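Local atomic coordinates of hypothetical protein BACOVA_04980 (Bacteroides ovatus, PDB entry 3UFI), a protein that probably serves as a FimA-like major fimbrial subunit, a building block of pili on the bacterial surface, with a likely role in cell adhesion. Residues F96-Y101 with T143-E148; I225-Q230 with Q254-G259; A261-V266 with E279-I284. All coordinates share one frame; numbering follows the deposited sequence. Where two conformers were deposited one is given.

Interaction 1 (F96-Y101 with T143-E148)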
loop_
_atom_site.group_PDB
_atom_site.type_symbol
_atom_site.label_atom_id
_atom_site.label_comp_id
_atom_site.label_asym_id
_atom_site.label_seq_id
_atom_site.Cartn_x
_atom_site.Cartn_y
_atom_site.Cartn_z
ATOM N N PHE A 96 7.419 -23.900 8.462
ATOM C CA PHE A 96 7.781 -23.139 7.271
ATOM C C PHE A 96 7.619 -21.673 7.537
ATOM O O PHE A 96 6.834 -21.282 8.404
ATOM C CB PHE A 96 6.902 -23.537 6.076
ATOM C CG PHE A 96 6.983 -24.990 5.669
ATOM C CD1 PHE A 96 6.244 -25.961 6.340
ATOM C CD2 PHE A 96 7.773 -25.384 4.591
ATOM C CE1 PHE A 96 6.331 -27.302 5.967
ATOM C CE2 PHE A 96 7.838 -26.719 4.204
ATOM C CZ PHE A 96 7.121 -27.670 4.890
ATOM N N THR A 97 8.370 -20.866 6.800
ATOM C CA THR A 97 8.255 -19.426 6.772
ATOM C C THR A 97 7.696 -19.069 5.408
ATOM O O THR A 97 8.215 -19.523 4.392
ATOM C CB THR A 97 9.565 -18.706 7.075
ATOM O OG1 THR A 97 10.005 -19.089 8.372
ATOM C CG2 THR A 97 9.410 -17.182 7.011
ATOM N N LEU A 98 6.620 -18.283 5.390
ATOM C CA LEU A 98 5.990 -17.843 4.147
ATOM C C LEU A 98 5.865 -16.353 4.132
ATOM O O LEU A 98 5.607 -15.755 5.172
ATOM C CB LEU A 98 4.571 -18.462 3.987
ATOM C CG LEU A 98 4.436 -19.818 3.282
ATOM C CD1 LEU A 98 5.052 -20.959 4.110
ATOM C CD2 LEU A 98 2.968 -20.135 3.026
ATOM N N ASN A 99 6.028 -15.743 2.962
ATOM C CA ASN A 99 5.895 -14.297 2.738
ATOM C C ASN A 99 4.757 -14.049 1.803
ATOM O O ASN A 99 4.489 -14.907 0.957
ATOM C CB ASN A 99 7.167 -13.682 2.108
ATOM C CG ASN A 99 8.441 -13.880 2.857
ATOM O OD1 ASN A 99 8.521 -13.685 4.070
ATOM N ND2 ASN A 99 9.484 -14.218 2.125
ATOM N N ALA A 100 4.108 -12.902 1.893
ATOM C CA ALA A 100 3.058 -12.585 0.946
ATOM C C ALA A 100 3.048 -11.091 0.696
ATOM O O ALA A 100 3.529 -10.327 1.526
ATOM C CB ALA A 100 1.704 -13.079 1.456
ATOM N N TYR A 101 2.550 -10.671 -0.477
ATOM C CA TYR A 101 2.489 -9.245 -0.785
ATOM C C TYR A 101 1.283 -8.975 -1.654
ATOM O O TYR A 101 0.764 -9.873 -2.289
ATOM C CB TYR A 101 3.791 -8.769 -1.471
ATOM C CG TYR A 101 3.841 -9.177 -2.925
ATOM C CD1 TYR A 101 4.278 -10.449 -3.298
ATOM C CD2 TYR A 101 3.365 -8.328 -3.925
ATOM C CE1 TYR A 101 4.265 -10.852 -4.627
ATOM C CE2 TYR A 101 3.341 -8.729 -5.260
ATOM C CZ TYR A 101 3.790 -9.993 -5.605
ATOM O OH TYR A 101 3.763 -10.399 -6.918
ATOM N N THR A 143 5.569 -17.069 10.233
ATOM C CA THR A 143 6.526 -18.082 10.701
ATOM C C THR A 143 5.729 -19.202 11.390
ATOM O O THR A 143 4.580 -18.985 11.762
ATOM C CB THR A 143 7.572 -17.462 11.627
ATOM O OG1 THR A 143 6.893 -16.902 12.752
ATOM C CG2 THR A 143 8.418 -16.397 10.933
ATOM N N GLY A 144 6.320 -20.380 11.510
ATOM C CA GLY A 144 5.687 -21.531 12.152
ATOM C C GLY A 144 4.498 -22.074 11.384
ATOM O O GLY A 144 3.595 -22.657 11.977
ATOM N N VAL A 145 4.495 -21.891 10.048
ATOM C CA VAL A 145 3.446 -22.367 9.152
ATOM C C VAL A 145 3.588 -23.879 9.067
ATOM O O VAL A 145 4.708 -24.395 8.981
ATOM C CB VAL A 145 3.522 -21.669 7.768
ATOM C CG1 VAL A 145 2.517 -22.247 6.767
ATOM C CG2 VAL A 145 3.353 -20.163 7.906
ATOM N N ARG A 146 2.440 -24.576 9.113
ATOM C CA ARG A 146 2.401 -26.024 9.058
ATOM C C ARG A 146 1.739 -26.504 7.774
ATOM O O ARG A 146 0.894 -25.811 7.217
ATOM C CB ARG A 146 1.663 -26.583 10.289
ATOM C CG ARG A 146 2.353 -26.288 11.633
ATOM C CD ARG A 146 3.634 -27.087 11.879
ATOM N NE ARG A 146 3.449 -28.540 11.773
ATOM C CZ ARG A 146 2.991 -29.315 12.751
ATOM N NH1 ARG A 146 2.632 -28.785 13.912
ATOM N NH2 ARG A 146 2.866 -30.621 12.568
ATOM N N ALA A 147 2.115 -27.690 7.320
ATOM C CA ALA A 147 1.559 -28.306 6.110
ATOM C C ALA A 147 0.080 -28.621 6.319
ATOM O O ALA A 147 -0.315 -28.902 7.459
ATOM C CB ALA A 147 2.320 -29.596 5.795
ATOM N N GLU A 148 -0.739 -28.563 5.230
ATOM C CA GLU A 148 -2.171 -28.937 5.224
ATOM C C GLU A 148 -2.977 -28.214 6.317
ATOM O O GLU A 148 -3.881 -28.795 6.929
ATOM C CB GLU A 148 -2.307 -30.471 5.418
ATOM C CG GLU A 148 -1.395 -31.270 4.490
ATOM C CD GLU A 148 -1.509 -32.769 4.633
ATOM O OE1 GLU A 148 -0.883 -33.338 5.556
ATOM O OE2 GLU A 148 -2.254 -33.373 3.833
HETATM O O HOH W 1 9.043 -20.901 11.078
#
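Phe96 pairs with Val145 through two backbone hydrogen bonds. Phe96 N donates to Val145 O at 2.8 Å, and Val145 N donates to Phe96 O at 2.9 Å. Gly144 and Val145 together face Phe96, which makes a G1 beta bulge. Gly144 takes the positive phi (67°) that this bulge needs, and the chain turns a corner there. Gly144 N is near Phe96 O but at a poor angle for a bond. It donates to water 1 at 2.8 Å. The same water is weakly bonded to Thr97 OG1.

The Phe96 side chain stays close to the carbonyl that its own N-H uses. CG stands beside the backbone N and anti to the carbonyl carbon (chi1 -60°). CB is 3.7 Å from Val145 O. CG is a little farther from the same oxygen. CD1 comes nearest, at 3.4 Å from Val145 O, which meets the ring at its edge and in its plane. Farther out, Ala147 N lies oblique to the ring, 4.4 Å from CE1 of Phe96.

Val145 answers with its CB, 3.4 Å from Phe96 O. Its CG1 touches Leu98 CD1 at 3.9 Å, and these two side chains cross at about a right angle. Just before the corner, the side chains of Thr143 and Thr97 lie side by side and point the same way, with Thr143 CG2 near both OG1 and CG2 of Thr97.

The pair closes one end of the antiparallel match between strands 95-102 and 138-146, within the large sheet of this fimbrillin-like protein. Leu98 with Ala142 and Ala100 with Ala140 continue it. On its other side, strand 95-102 pairs with strand 43-51. Strand 150-156 packs against the face that carries Leu98 and Val145, where Phe153 touches Leu98 and Val151 touches Val145.

Interaction 2 (I225-Q230 with Q254-G259)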
loop_
_atom_site.group_PDB
_atom_site.type_symbol
_atom_site.label_atom_id
_atom_site.label_comp_id
_atom_site.label_asym_id
_atom_site.label_seq_id
_atom_site.Cartn_x
_atom_site.Cartn_y
_atom_site.Cartn_z
ATOM N N ILE A 225 -2.349 11.140 -0.836
ATOM C CA ILE A 225 -1.293 10.787 -1.771
ATOM C C ILE A 225 -0.491 9.641 -1.188
ATOM O O ILE A 225 0.155 9.811 -0.151
ATOM C CB ILE A 225 -0.368 12.014 -2.122
ATOM C CG1 ILE A 225 -1.166 13.220 -2.635
ATOM C CG2 ILE A 225 0.724 11.644 -3.123
ATOM C CD1 ILE A 225 -1.123 14.381 -1.745
ATOM N N ILE A 226 -0.507 8.486 -1.858
ATOM C CA ILE A 226 0.349 7.364 -1.464
ATOM C C ILE A 226 1.699 7.557 -2.187
ATOM O O ILE A 226 1.726 7.769 -3.395
ATOM C CB ILE A 226 -0.297 5.973 -1.728
ATOM C CG1 ILE A 226 -1.461 5.723 -0.763
ATOM C CG2 ILE A 226 0.759 4.846 -1.637
ATOM C CD1 ILE A 226 -2.184 4.343 -0.956
ATOM N N LEU A 227 2.801 7.503 -1.438
ATOM C CA LEU A 227 4.163 7.704 -1.933
ATOM C C LEU A 227 5.084 6.654 -1.402
ATOM O O LEU A 227 4.760 6.020 -0.405
ATOM C CB LEU A 227 4.711 9.069 -1.403
ATOM C CG LEU A 227 4.155 10.372 -1.932
ATOM C CD1 LEU A 227 4.746 11.515 -1.176
ATOM C CD2 LEU A 227 4.479 10.556 -3.418
ATOM N N PHE A 228 6.303 6.572 -1.956
ATOM C CA PHE A 228 7.316 5.728 -1.370
ATOM C C PHE A 228 7.854 6.417 -0.118
ATOM O O PHE A 228 8.013 7.645 -0.121
ATOM C CB PHE A 228 8.446 5.400 -2.361
ATOM C CG PHE A 228 8.044 4.349 -3.365
ATOM C CD1 PHE A 228 8.045 3.000 -3.022
ATOM C CD2 PHE A 228 7.688 4.704 -4.665
ATOM C CE1 PHE A 228 7.645 2.027 -3.943
ATOM C CE2 PHE A 228 7.303 3.730 -5.593
ATOM C CZ PHE A 228 7.290 2.396 -5.230
ATOM N N PRO A 229 8.077 5.658 0.976
ATOM C CA PRO A 229 8.628 6.266 2.200
ATOM C C PRO A 229 9.919 7.034 1.907
ATOM O O PRO A 229 10.756 6.572 1.137
ATOM C CB PRO A 229 8.878 5.043 3.110
ATOM C CG PRO A 229 7.866 4.057 2.658
ATOM C CD PRO A 229 7.878 4.198 1.161
ATOM N N GLN A 230 10.063 8.216 2.510
ATOM C CA GLN A 230 11.190 9.120 2.260
ATOM C C GLN A 230 11.268 10.243 3.268
ATOM O O GLN A 230 10.253 10.685 3.809
ATOM C CB GLN A 230 11.039 9.768 0.844
ATOM C CG GLN A 230 9.789 10.673 0.687
ATOM C CD GLN A 230 9.524 11.056 -0.737
ATOM O OE1 GLN A 230 9.952 12.107 -1.187
ATOM N NE2 GLN A 230 8.849 10.196 -1.496
ATOM N N GLN A 254 8.747 16.777 6.837
ATOM C CA GLN A 254 9.062 15.744 7.825
ATOM C C GLN A 254 9.448 14.459 7.126
ATOM O O GLN A 254 9.310 14.334 5.914
ATOM C CB GLN A 254 7.871 15.510 8.786
ATOM C CG GLN A 254 6.616 14.978 8.091
ATOM C CD GLN A 254 5.388 15.108 8.937
ATOM O OE1 GLN A 254 5.379 14.741 10.112
ATOM N NE2 GLN A 254 4.308 15.599 8.339
ATOM N N ASN A 255 9.900 13.488 7.909
ATOM C CA ASN A 255 10.228 12.156 7.449
ATOM C C ASN A 255 8.915 11.329 7.301
ATOM O O ASN A 255 8.123 11.253 8.240
ATOM C CB ASN A 255 11.200 11.515 8.453
ATOM C CG ASN A 255 11.671 10.151 8.044
ATOM O OD1 ASN A 255 11.929 9.885 6.880
ATOM N ND2 ASN A 255 11.817 9.262 8.998
ATOM N N LEU A 256 8.676 10.752 6.115
ATOM C CA LEU A 256 7.473 9.964 5.825
ATOM C C LEU A 256 7.813 8.487 5.885
ATOM O O LEU A 256 8.491 7.964 5.000
ATOM C CB LEU A 256 6.872 10.349 4.465
ATOM C CG LEU A 256 6.693 11.858 4.171
ATOM C CD1 LEU A 256 6.283 12.070 2.741
ATOM C CD2 LEU A 256 5.688 12.518 5.124
ATOM N N GLU A 257 7.427 7.839 6.998
ATOM C CA GLU A 257 7.737 6.428 7.242
ATOM C C GLU A 257 6.643 5.489 6.786
ATOM O O GLU A 257 5.486 5.893 6.652
ATOM C CB GLU A 257 8.005 6.189 8.723
ATOM C CG GLU A 257 9.142 7.039 9.255
ATOM C CD GLU A 257 9.508 6.658 10.670
ATOM O OE1 GLU A 257 8.723 6.967 11.593
ATOM O OE2 GLU A 257 10.560 6.006 10.847
ATOM N N SER A 258 7.035 4.226 6.534
ATOM C CA SER A 258 6.165 3.095 6.167
ATOM C C SER A 258 5.019 2.943 7.153
ATOM O O SER A 258 5.248 2.977 8.373
ATOM C CB SER A 258 6.975 1.799 6.210
ATOM O OG SER A 258 7.242 1.291 4.918
ATOM N N GLY A 259 3.817 2.745 6.631
ATOM C CA GLY A 259 2.648 2.459 7.452
ATOM C C GLY A 259 2.024 3.611 8.199
ATOM O O GLY A 259 1.146 3.387 9.035
#
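The ring of Pro229 turns its CB and CG to residues 254-259. CB is 3.5 Å from Leu256 O, and CG is 3.6 Å from Ser258 OG. The side-chain amide of Gln230 is held within its own segment. Its NE2 gives a nearly straight bond to Phe228 O at 3.0 Å, and that oxygen lies in the amide plane, at its NE2 edge. NE2 also bonds to Gln185 O, so two carbonyls grip this nitrogen and probably fix the rotation of the amide. The third flat group is the amide of Asn255. With CG anti to the backbone N (chi1 -177°), it is carried toward Gln230. Asn255 OD1 comes to 3.6 Å from Gln230 O, but both oxygens are acceptors and no bond forms between them.

Two backbone bonds join Gln230 and Leu256. Gln230 N reaches Leu256 O at 3.0 Å. Leu256 N reaches Gln230 O at 2.8 Å. They make Gln230 and Leu256 an antiparallel hydrogen-bonded pair. Leu256 CD1 packs on Leu227 CD1 at 4.2 Å and lies near the CG of Gln230.

This pair belongs to a small antiparallel sheet of two short strands, 230-231 and 255-256, and Gln254 extends it by a backbone bond to Met232. The loop that carries Leu227 is bonded to a further loop. Leu227 shares backbone bonding with Thr160, and Thr160 also touches Leu256. Ser258 OG bonds to the carbonyl of the dimethyl-lysine at position 158.

Interaction 3 (A261-V266 with E279-I284)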
loop_
_atom_site.group_PDB
_atom_site.type_symbol
_atom_site.label_atom_id
_atom_site.label_comp_id
_atom_site.label_asym_id
_atom_site.label_seq_id
_atom_site.Cartn_x
_atom_site.Cartn_y
_atom_site.Cartn_z
ATOM N N ALA A 261 0.318 7.763 8.078
ATOM C CA ALA A 261 -0.325 8.822 7.310
ATOM C C ALA A 261 0.034 10.142 7.954
ATOM O O ALA A 261 0.132 10.236 9.184
ATOM C CB ALA A 261 -1.832 8.616 7.242
ATOM N N TYR A 262 0.353 11.131 7.115
ATOM C CA TYR A 262 0.809 12.452 7.544
ATOM C C TYR A 262 -0.147 13.506 7.062
ATOM O O TYR A 262 -0.039 13.985 5.934
ATOM C CB TYR A 262 2.261 12.727 7.087
ATOM C CG TYR A 262 3.218 11.695 7.644
ATOM C CD1 TYR A 262 3.383 10.459 7.020
ATOM C CD2 TYR A 262 3.892 11.913 8.837
ATOM C CE1 TYR A 262 4.208 9.479 7.562
ATOM C CE2 TYR A 262 4.744 10.949 9.373
ATOM C CZ TYR A 262 4.883 9.725 8.740
ATOM O OH TYR A 262 5.727 8.768 9.255
ATOM N N PRO A 263 -1.104 13.892 7.926
ATOM C CA PRO A 263 -2.093 14.893 7.507
ATOM C C PRO A 263 -1.562 16.328 7.631
ATOM O O PRO A 263 -0.727 16.643 8.481
ATOM C CB PRO A 263 -3.295 14.625 8.431
ATOM C CG PRO A 263 -2.913 13.401 9.273
ATOM C CD PRO A 263 -1.422 13.370 9.272
ATOM N N TYR A 264 -2.005 17.171 6.705
ATOM C CA TYR A 264 -1.700 18.595 6.641
ATOM C C TYR A 264 -2.991 19.355 6.567
ATOM O O TYR A 264 -3.864 19.001 5.758
ATOM C CB TYR A 264 -0.818 18.936 5.420
ATOM C CG TYR A 264 0.612 18.477 5.562
ATOM C CD1 TYR A 264 0.975 17.161 5.276
ATOM C CD2 TYR A 264 1.604 19.347 6.004
ATOM C CE1 TYR A 264 2.293 16.729 5.408
ATOM C CE2 TYR A 264 2.927 18.926 6.140
ATOM C CZ TYR A 264 3.270 17.621 5.824
ATOM O OH TYR A 264 4.566 17.186 5.971
ATOM N N ASN A 265 -3.130 20.387 7.403
ATOM C CA ASN A 265 -4.315 21.258 7.356
ATOM C C ASN A 265 -4.030 22.363 6.394
ATOM O O ASN A 265 -3.171 23.195 6.673
ATOM C CB ASN A 265 -4.681 21.832 8.738
ATOM C CG ASN A 265 -4.853 20.782 9.806
ATOM O OD1 ASN A 265 -4.083 20.695 10.765
ATOM N ND2 ASN A 265 -5.841 19.951 9.648
ATOM N N VAL A 266 -4.690 22.342 5.229
ATOM C CA VAL A 266 -4.539 23.376 4.208
ATOM C C VAL A 266 -5.774 24.285 4.308
ATOM O O VAL A 266 -6.887 23.855 4.004
ATOM C CB VAL A 266 -4.348 22.751 2.810
ATOM C CG1 VAL A 266 -4.145 23.825 1.753
ATOM C CG2 VAL A 266 -3.192 21.760 2.813
ATOM N N GLU A 279 -0.973 15.905 13.645
ATOM C CA GLU A 279 -0.373 14.793 14.364
ATOM C C GLU A 279 -0.262 13.583 13.424
ATOM O O GLU A 279 -1.174 13.346 12.630
ATOM C CB GLU A 279 -1.250 14.475 15.596
ATOM C CG GLU A 279 -0.577 13.628 16.663
ATOM C CD GLU A 279 0.259 14.357 17.701
ATOM O OE1 GLU A 279 0.374 15.603 17.628
ATOM O OE2 GLU A 279 0.796 13.669 18.600
ATOM N N ILE A 280 0.886 12.884 13.460
ATOM C CA ILE A 280 1.139 11.676 12.677
ATOM C C ILE A 280 0.063 10.629 13.048
ATOM O O ILE A 280 -0.313 10.502 14.213
ATOM C CB ILE A 280 2.581 11.139 12.921
ATOM C CG1 ILE A 280 3.652 12.210 12.548
ATOM C CG2 ILE A 280 2.826 9.783 12.208
ATOM C CD1 ILE A 280 5.121 11.932 13.100
ATOM N N GLU A 281 -0.437 9.913 12.053
ATOM C CA GLU A 281 -1.467 8.902 12.248
ATOM C C GLU A 281 -0.997 7.532 11.808
ATOM O O GLU A 281 0.026 7.399 11.118
ATOM C CB GLU A 281 -2.709 9.293 11.431
ATOM C CG GLU A 281 -3.355 10.601 11.873
ATOM C CD GLU A 281 -4.376 10.528 13.000
ATOM O OE1 GLU A 281 -4.267 9.627 13.865
ATOM O OE2 GLU A 281 -5.275 11.399 13.028
ATOM N N ASP A 282 -1.784 6.496 12.170
ATOM C CA ASP A 282 -1.566 5.157 11.643
ATOM C C ASP A 282 -2.230 5.145 10.256
ATOM O O ASP A 282 -2.611 6.206 9.760
ATOM C CB ASP A 282 -2.114 4.068 12.586
ATOM C CG ASP A 282 -1.350 3.906 13.883
ATOM O OD1 ASP A 282 -0.100 3.975 13.850
ATOM O OD2 ASP A 282 -1.995 3.652 14.920
ATOM N N TRP A 283 -2.379 3.986 9.627
ATOM C CA TRP A 283 -2.932 3.951 8.288
ATOM C C TRP A 283 -4.422 4.235 8.218
ATOM O O TRP A 283 -5.273 3.362 8.428
ATOM C CB TRP A 283 -2.621 2.652 7.584
ATOM C CG TRP A 283 -2.753 2.782 6.101
ATOM C CD1 TRP A 283 -3.857 2.516 5.348
ATOM C CD2 TRP A 283 -1.771 3.315 5.200
ATOM N NE1 TRP A 283 -3.575 2.711 4.018
ATOM C CE2 TRP A 283 -2.302 3.210 3.898
ATOM C CE3 TRP A 283 -0.465 3.810 5.363
ATOM C CZ2 TRP A 283 -1.574 3.586 2.758
ATOM C CZ3 TRP A 283 0.264 4.153 4.233
ATOM C CH2 TRP A 283 -0.289 4.041 2.950
ATOM N N ILE A 284 -4.701 5.482 7.840
ATOM C CA ILE A 284 -6.016 6.067 7.615
ATOM C C ILE A 284 -6.507 5.666 6.225
ATOM O O ILE A 284 -5.751 5.775 5.238
ATOM C CB ILE A 284 -5.949 7.627 7.752
ATOM C CG1 ILE A 284 -5.602 8.065 9.195
ATOM C CG2 ILE A 284 -7.265 8.304 7.240
ATOM C CD1 ILE A 284 -5.650 9.651 9.420
#
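A single antiparallel beta bridge joins Ala261 to Glu281 in this fimbrillin-like protein. Its place is consistent with the open end of a beta hairpin that runs through strands 266-268 and 273-275. Backbone bonds of Pro263 with Ala278 and Asn265 with Thr276 continue the pairing toward those strands.

Glu281 N reaches Ala261 O at 2.9 Å, nearly along the C=O axis. The return bond, Ala261 N to Glu281 O at 3.1 Å, arrives above the carbonyl plane, 51° out of it. Glu281 O also accepts from His260 ND1, so two donors share that oxygen. The small CB of Ala261 fits 3.6 Å from Asp282 O and packs against Ile284.

Tyr262 and Ile280 lie side by side and point the same way. CE2 of Tyr262 is 3.6 Å from both CG1 and CG2 of Ile280, so the two branches straddle one ring corner. The hydroxyl is hydrogen-bonded to Glu257 N. An alanine in place of Tyr262 would probably leave those Ile280 branches without the ring they pack on and Glu257 N without its hydroxyl partner.

Pro263, two residues on from Ala261, packs on Glu281 and Glu279. Glu281 CG stands beside the backbone N, anti to the carbonyl carbon (chi1 -63°), and meets Pro263 CG at 3.8 Å. The two side chains cross at about a right angle. Pro263 CD sits 3.4 Å from Glu279 O.

Interactions 2 and 3 are direct neighbours, with centres 11 Å apart. Two tyrosines join them. Tyr264 OH is 2.9 Å from Gln254 NE2, and Tyr262 OH is 3.0 Å from Glu257 N, both probable hydrogen bonds. The Tyr262 ring also packs on Gln254, its CD2 3.4 Å from Gln254 OE1. Residues 254-259 thus touch both residues 225-230 and residues 261-266. Interaction 1 stands apart in the large sheet. Its centre is 28 Å from that of interaction 2 and 33 Å from that of interaction 3, on the opposite side of the chain's centre from interaction 3. The three contacts follow one another along the chain.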